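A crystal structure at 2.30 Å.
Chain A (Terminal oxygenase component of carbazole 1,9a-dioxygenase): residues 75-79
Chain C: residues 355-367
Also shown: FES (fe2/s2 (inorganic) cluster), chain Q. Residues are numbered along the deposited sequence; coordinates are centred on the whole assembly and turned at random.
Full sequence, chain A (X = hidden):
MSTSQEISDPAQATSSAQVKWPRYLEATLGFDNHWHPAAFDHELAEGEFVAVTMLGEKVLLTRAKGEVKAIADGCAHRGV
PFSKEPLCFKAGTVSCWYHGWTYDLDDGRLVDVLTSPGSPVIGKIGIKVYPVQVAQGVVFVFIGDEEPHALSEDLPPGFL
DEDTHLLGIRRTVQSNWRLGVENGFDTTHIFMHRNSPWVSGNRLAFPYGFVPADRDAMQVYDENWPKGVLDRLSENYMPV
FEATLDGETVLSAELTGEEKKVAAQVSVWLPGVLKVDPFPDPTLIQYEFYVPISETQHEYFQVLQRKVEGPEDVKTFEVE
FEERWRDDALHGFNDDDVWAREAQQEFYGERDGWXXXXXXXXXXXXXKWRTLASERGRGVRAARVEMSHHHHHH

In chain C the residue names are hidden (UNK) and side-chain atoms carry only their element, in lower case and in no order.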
# COMPACT_ATOMS: atom_id res chain seq x y z
N CYS A 75 12.07 11.85 -19.43
CA CYS A 75 12.02 12.66 -20.64
C CYS A 75 11.59 14.09 -20.31
O CYS A 75 10.78 14.31 -19.41
CB CYS A 75 11.03 12.03 -21.63
SG CYS A 75 10.98 12.79 -23.27
N ALA A 76 12.14 15.05 -21.03
CA ALA A 76 11.81 16.46 -20.81
C ALA A 76 10.41 16.80 -21.34
O ALA A 76 9.80 17.77 -20.90
CB ALA A 76 12.85 17.35 -21.48
N HIS A 77 9.92 16.00 -22.28
CA HIS A 77 8.61 16.25 -22.88
C HIS A 77 7.46 16.05 -21.88
O HIS A 77 6.87 17.02 -21.40
CB HIS A 77 8.41 15.33 -24.09
CG HIS A 77 7.13 15.57 -24.83
ND1 HIS A 77 6.52 14.60 -25.60
CD2 HIS A 77 6.36 16.68 -24.95
CE1 HIS A 77 5.44 15.10 -26.17
NE2 HIS A 77 5.32 16.36 -25.79
N ARG A 78 7.14 14.79 -21.57
CA ARG A 78 6.06 14.52 -20.63
C ARG A 78 6.52 13.71 -19.41
O ARG A 78 5.74 12.98 -18.80
CB ARG A 78 4.90 13.82 -21.34
CG ARG A 78 4.31 14.64 -22.49
CD ARG A 78 3.01 14.03 -22.99
NE ARG A 78 1.99 14.04 -21.95
CZ ARG A 78 0.83 14.67 -22.03
NH1 ARG A 78 0.51 15.35 -23.13
NH2 ARG A 78 -0.01 14.64 -21.01
N GLY A 79 7.80 13.84 -19.08
CA GLY A 79 8.36 13.19 -17.91
C GLY A 79 8.43 11.68 -17.78
O GLY A 79 8.76 11.20 -16.70
N UNK C 355 3.14 21.77 -14.66
CA UNK C 355 3.90 23.00 -14.80
C UNK C 355 5.35 22.76 -15.23
O UNK C 355 6.08 23.70 -15.50
c UNK C 355 3.89 23.81 -13.50
o UNK C 355 4.82 23.29 -12.56
N UNK C 356 5.76 21.50 -15.32
CA UNK C 356 7.13 21.20 -15.71
C UNK C 356 7.30 20.59 -17.10
O UNK C 356 8.41 20.53 -17.63
c UNK C 356 8.58 20.00 -12.30
n UNK C 356 9.47 21.95 -10.99
c UNK C 356 7.78 20.29 -14.66
c UNK C 356 8.72 20.66 -10.93
c UNK C 356 7.90 20.93 -13.29
N UNK C 357 6.20 20.13 -17.69
CA UNK C 357 6.24 19.54 -19.02
C UNK C 357 6.81 20.56 -20.00
O UNK C 357 6.73 21.76 -19.78
o UNK C 357 2.12 18.90 -20.15
c UNK C 357 2.50 20.08 -20.00
c UNK C 357 4.82 19.18 -19.47
o UNK C 357 1.80 21.07 -20.32
c UNK C 357 3.86 20.36 -19.40
N UNK C 358 7.39 20.07 -21.09
CA UNK C 358 7.92 20.95 -22.12
C UNK C 358 7.34 20.43 -23.42
O UNK C 358 7.77 19.42 -23.96
c UNK C 358 11.58 21.47 -20.79
c UNK C 358 9.46 20.91 -22.11
n UNK C 358 12.21 20.70 -19.91
o UNK C 358 12.17 22.21 -21.56
c UNK C 358 10.06 21.38 -20.78
N UNK C 359 6.33 21.13 -23.91
CA UNK C 359 5.63 20.73 -25.13
C UNK C 359 6.32 21.19 -26.41
O UNK C 359 7.27 21.96 -26.37
c UNK C 359 2.03 21.51 -23.88
c UNK C 359 4.20 21.27 -25.10
c UNK C 359 3.42 19.46 -23.56
c UNK C 359 3.45 20.97 -23.80
N UNK C 360 5.86 20.66 -27.55
CA UNK C 360 6.38 21.07 -28.84
C UNK C 360 5.19 21.25 -29.78
O UNK C 360 4.08 20.80 -29.47
c UNK C 360 6.20 17.97 -29.01
c UNK C 360 5.87 16.66 -29.41
c UNK C 360 7.04 18.75 -29.80
c UNK C 360 6.37 16.14 -30.60
c UNK C 360 7.53 18.22 -30.99
c UNK C 360 7.20 16.93 -31.40
c UNK C 360 7.50 20.11 -29.34
N UNK C 361 5.38 21.93 -30.93
CA UNK C 361 4.31 22.18 -31.90
C UNK C 361 3.12 21.22 -32.02
O UNK C 361 1.97 21.65 -31.92
c UNK C 361 5.06 22.38 -33.21
c UNK C 361 6.69 22.31 -31.50
c UNK C 361 6.29 23.12 -32.73
N UNK C 362 3.37 19.92 -32.24
CA UNK C 362 2.23 19.00 -32.36
C UNK C 362 1.29 18.98 -31.15
O UNK C 362 0.11 18.65 -31.28
c UNK C 362 4.64 19.21 -32.47
c UNK C 362 2.90 17.65 -32.61
c UNK C 362 4.18 18.03 -33.28
N UNK C 363 1.80 19.31 -29.97
CA UNK C 363 0.98 19.30 -28.76
C UNK C 363 -0.05 20.44 -28.71
O UNK C 363 -0.91 20.46 -27.83
o UNK C 363 2.40 17.08 -27.69
o UNK C 363 3.97 18.44 -26.96
c UNK C 363 1.85 19.38 -27.50
c UNK C 363 2.81 18.22 -27.38
N UNK C 364 0.04 21.38 -29.64
CA UNK C 364 -0.90 22.50 -29.64
C UNK C 364 -2.36 22.07 -29.67
O UNK C 364 -3.22 22.77 -29.14
c UNK C 364 -0.62 23.44 -30.81
c UNK C 364 2.02 24.05 -28.13
s UNK C 364 0.77 25.09 -29.03
c UNK C 364 0.67 24.24 -30.64
N UNK C 365 -2.66 20.93 -30.29
CA UNK C 365 -4.05 20.48 -30.33
C UNK C 365 -4.47 20.12 -28.90
O UNK C 365 -5.62 20.31 -28.53
c UNK C 365 -4.22 19.29 -31.28
s UNK C 365 -3.37 17.75 -30.83
N UNK C 366 -3.53 19.62 -28.11
CA UNK C 366 -3.84 19.27 -26.73
C UNK C 366 -4.00 20.57 -25.94
O UNK C 366 -4.86 20.66 -25.05
c UNK C 366 -2.82 16.98 -26.68
c UNK C 366 -2.73 18.40 -26.11
c UNK C 366 -1.64 16.11 -26.33
c UNK C 366 -2.86 18.37 -24.58
N UNK C 367 -3.20 21.57 -26.26
CA UNK C 367 -3.29 22.85 -25.58
C UNK C 367 -4.65 23.49 -25.87
O UNK C 367 -5.25 24.10 -24.99
c UNK C 367 -2.17 23.81 -26.03
c UNK C 367 -0.83 23.27 -25.58
c UNK C 367 -2.41 25.20 -25.44
FE1 FES Q . 9.39 11.45 -24.29
FE2 FES Q . 7.24 12.60 -25.46
S1 FES Q . 9.18 12.15 -26.41
S2 FES Q . 7.48 11.91 -23.27
O HOH W 1 10.20 18.73 -18.37
O HOH W 2 1.77 15.08 -25.79

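Position 355 carries one carbon and then one oxygen, with nothing of chain A in reach; a lone hydroxyl on CB makes it C:Ser355. At 356 four carbons run in a row to a terminal nitrogen that leads away from chain A, which is C:Lys356.

Position 357, whose CA lies 3.5 Å from A:His77 O, has three side-chain carbons, the third bearing two oxygens: a carboxylate one methylene longer than aspartate, hence C:Glu357. Position 358 also has three carbons, but the last bears one oxygen and one nitrogen, the nitrogen 3.8 Å from A:Ala76 CB; the backbone N at 358 donates to A:His77 O (3.1 Å, 160°) and, weakly, to A:Ala76 O (3.3 Å, 121°). The terminal amide makes it C:Gln358.

At 359 four carbons fork at the second; the CA-to-CB bond points away, yet one terminal carbon returns to 4.3 Å from A:His77 NE2. This is C:Leu359, and the returning atom is CD2. Position 360 has one carbon and then a six-carbon ring, which turns its edge to the face of A:His77, with centroids 5.1 Å apart and planes at 87°; without a hydroxyl, it is C:Phe360.

Positions 361 and 362 each show three carbons closing onto the backbone N, and neither touches chain A: C:Pro361 and C:Pro362. Position 363 has two carbons, the second with two oxygens, one of them 2.7 Å from A:His77 NE2; this short carboxylate, its CA-to-CB bond pointing toward chain A, is C:Asp363, and that oxygen, OD2, accepts the bond (153°).

Position 364, an unbranched chain of two carbons, sulfur and carbon, is C:Met364; 365, one carbon and one sulfur, is C:Cys365. Both are out of reach. At 366 four carbons fork at the first, one arm two carbons long and ending 3.9 Å from A:Arg78 NH1: C:Ile366, the end atom being CD1. Position 367, one carbon carrying two, is C:Val367, also out of reach.

The contact centres on A:His77. Its ND1 binds FES FE2 at 2.1 Å, leaving NE2 on the far side of the imidazole to donate to C:Asp363 OD2. That carboxylate oxygen is itself positioned from within chain C, since C:Phe360 N donates to it at 3.0 Å, so one acceptor joins the turn to the cluster ligand. Waters extend the link: one donates to A:Ala76 O and C:Lys356 O and accepts from C:Gln358 NE2, while another accepts from A:Arg78 NH1 and donates to C:Asp363 OD1. A chain of bonds thus connects the iron–sulfur cluster with the neighbouring subunit of this oxygenase.

Chain C, residues 355-367: SKEQLFPPDMCIV
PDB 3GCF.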